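Local coordinates for protein mannan endo-1,4-beta-mannosidase (Mytilus edulis, PDB 2C0H) that hydrolyses internal beta-1,4-mannosidic linkages in the backbones of mannans, galactomannans and glucomannans, as a monomeric family 5 glycoside hydrolase, at residues His279-Asn283 with Phe284-Lys288. The protein carries 3 engineered substitutions. Numbering follows the deposited sequence.
With SO4 (sulfate ion), chain B.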
loop_
_atom_site.group_PDB
_atom_site.type_symbol
_atom_site.label_atom_id
_atom_site.label_comp_id
_atom_site.label_asym_id
_atom_site.label_seq_id
_atom_site.Cartn_x
_atom_site.Cartn_y
_atom_site.Cartn_z
ATOM N N HIS A 279 6.469 10.016 -17.388
ATOM C CA HIS A 279 5.867 9.174 -18.426
ATOM C C HIS A 279 4.382 8.967 -18.174
ATOM O O HIS A 279 3.903 9.094 -17.043
ATOM C CB HIS A 279 6.534 7.788 -18.445
ATOM C CG HIS A 279 8.016 7.820 -18.622
ATOM N ND1 HIS A 279 8.619 7.949 -19.853
ATOM C CD2 HIS A 279 9.019 7.745 -17.716
ATOM C CE1 HIS A 279 9.931 7.957 -19.697
ATOM N NE2 HIS A 279 10.198 7.833 -18.409
ATOM N N SER A 280 3.667 8.597 -19.223
ATOM C CA SER A 280 2.300 8.115 -19.092
ATOM C C SER A 280 2.313 6.670 -18.599
ATOM O O SER A 280 3.300 5.952 -18.792
ATOM C CB SER A 280 1.551 8.223 -20.424
ATOM O OG SER A 280 1.350 9.597 -20.760
ATOM N N PHE A 281 1.219 6.279 -17.951
ATOM C CA PHE A 281 1.042 4.929 -17.444
ATOM C C PHE A 281 1.395 3.886 -18.516
ATOM O O PHE A 281 2.027 2.870 -18.211
ATOM C CB PHE A 281 -0.400 4.762 -16.960
ATOM C CG PHE A 281 -0.799 3.346 -16.663
ATOM C CD1 PHE A 281 -0.488 2.764 -15.461
ATOM C CD2 PHE A 281 -1.526 2.618 -17.592
ATOM C CE1 PHE A 281 -0.896 1.453 -15.179
ATOM C CE2 PHE A 281 -1.923 1.321 -17.325
ATOM C CZ PHE A 281 -1.594 0.739 -16.126
ATOM N N SER A 282 0.982 4.123 -19.757
ATOM C CA SER A 282 1.177 3.134 -20.834
ATOM C C SER A 282 2.645 2.822 -21.162
ATOM O O SER A 282 2.960 1.772 -21.731
ATOM C CB SER A 282 0.436 3.575 -22.090
ATOM O OG SER A 282 0.911 4.837 -22.529
ATOM N N ASN A 283 3.560 3.715 -20.811
ATOM C CA ASN A 283 4.999 3.474 -20.984
ATOM C C ASN A 283 5.516 2.223 -20.267
ATOM O O ASN A 283 6.484 1.605 -20.720
ATOM C CB ASN A 283 5.777 4.687 -20.455
ATOM C CG ASN A 283 7.283 4.506 -20.508
ATOM O OD1 ASN A 283 7.938 4.322 -19.472
ATOM N ND2 ASN A 283 7.849 4.582 -21.699
ATOM N N PHE A 284 4.866 1.865 -19.155
ATOM C CA PHE A 284 5.367 0.828 -18.244
ATOM C C PHE A 284 4.856 -0.566 -18.552
ATOM O O PHE A 284 5.298 -1.523 -17.925
ATOM C CB PHE A 284 5.081 1.234 -16.795
ATOM C CG PHE A 284 5.755 2.506 -16.404
ATOM C CD1 PHE A 284 7.126 2.542 -16.254
ATOM C CD2 PHE A 284 5.029 3.663 -16.209
ATOM C CE1 PHE A 284 7.775 3.712 -15.914
ATOM C CE2 PHE A 284 5.667 4.841 -15.862
ATOM C CZ PHE A 284 7.035 4.868 -15.713
ATOM N N ARG A 285 3.949 -0.670 -19.517
ATOM C CA ARG A 285 3.484 -1.960 -20.052
ATOM C C ARG A 285 2.883 -2.860 -18.966
ATOM O O ARG A 285 3.142 -4.082 -18.921
ATOM C CB ARG A 285 4.603 -2.680 -20.812
ATOM C CG ARG A 285 5.388 -1.841 -21.829
ATOM C CD ARG A 285 4.505 -1.047 -22.773
ATOM N NE ARG A 285 3.568 -1.878 -23.530
ATOM C CZ ARG A 285 2.587 -1.401 -24.296
ATOM N NH1 ARG A 285 2.399 -0.088 -24.416
ATOM N NH2 ARG A 285 1.783 -2.238 -24.943
ATOM N N LEU A 286 2.068 -2.254 -18.110
ATOM C CA LEU A 286 1.383 -2.970 -17.040
ATOM C C LEU A 286 -0.053 -3.358 -17.400
ATOM O O LEU A 286 -0.722 -2.680 -18.185
ATOM C CB LEU A 286 1.378 -2.109 -15.783
ATOM C CG LEU A 286 2.772 -1.734 -15.284
ATOM C CD1 LEU A 286 2.675 -0.696 -14.195
ATOM C CD2 LEU A 286 3.531 -2.966 -14.807
ATOM N N LYS A 287 -0.527 -4.438 -16.786
ATOM C CA LYS A 287 -1.851 -4.984 -17.060
ATOM C C LYS A 287 -2.817 -4.879 -15.859
ATOM O O LYS A 287 -3.888 -5.509 -15.836
ATOM C CB LYS A 287 -1.704 -6.437 -17.510
ATOM C CG LYS A 287 -0.874 -6.602 -18.753
ATOM C CD LYS A 287 -0.874 -8.043 -19.248
ATOM C CE LYS A 287 -0.105 -8.949 -18.312
ATOM N NZ LYS A 287 0.216 -10.282 -18.927
ATOM N N LYS A 288 -2.444 -4.085 -14.853
ATOM C CA LYS A 288 -3.310 -3.773 -13.719
ATOM C C LYS A 288 -3.223 -2.275 -13.531
ATOM O O LYS A 288 -2.266 -1.687 -14.041
ATOM C CB LYS A 288 -2.812 -4.421 -12.422
ATOM C CG LYS A 288 -2.562 -5.909 -12.473
ATOM C CD LYS A 288 -2.071 -6.372 -11.095
ATOM C CE LYS A 288 -1.459 -7.761 -11.123
ATOM N NZ LYS A 288 -2.536 -8.722 -11.462
HETATM S S SO4 B . 1.706 -11.033 -15.576
HETATM O O1 SO4 B . 1.233 -10.271 -14.420
HETATM O O2 SO4 B . 2.493 -12.178 -15.109
HETATM O O3 SO4 B . 2.565 -10.238 -16.452
HETATM O O4 SO4 B . 0.557 -11.529 -16.342
HETATM O O HOH W 1 1.061 0.392 -18.494
#
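Phe284 turns its ring back against His279 and Asn283, an example of an aromatic side chain covering the short 3-10 turn it ends. With CG anti to its own carbonyl carbon (chi1 -61°), the side chain of Phe284 runs back along the turn: its CB lies 3.7 Å from Phe281 O, its CD2 near the carbonyl oxygens of Phe281 and Ser280, and its CE2 4.0 Å from His279 CB. CZ ends beside His279 CD2, the two rings nearly perpendicular with centroids 5.7 Å apart. Over one face of the phenyl ring, toward its rim, sits Asn283 OD1, 3.6 Å from Phe284 CE1, its amide plane turned 83° from the ring. Replacing Phe284 by an alanine is likely to leave a gap beneath this amide and take an apolar neighbour from the His279 ring. The backbone holds the turn: Phe284 N bonds to Phe281 O at 3.2 Å, nearly straight at N-H but well above the carbonyl plane. Water 1 donates to the same oxygen and accepts from Leu286 N, bridging the turn to the chain that follows. There Phe281 CZ packs 4.1 Å from Leu286 CB and meets Lys288 O edge-on at 3.3 Å. In the TIM barrel this turn belongs to the loop between strands 260-263 and 290-294, where Phe284 also touches Met228 and Tyr317 while Leu286 leans on Tyr260 of strand 260-263.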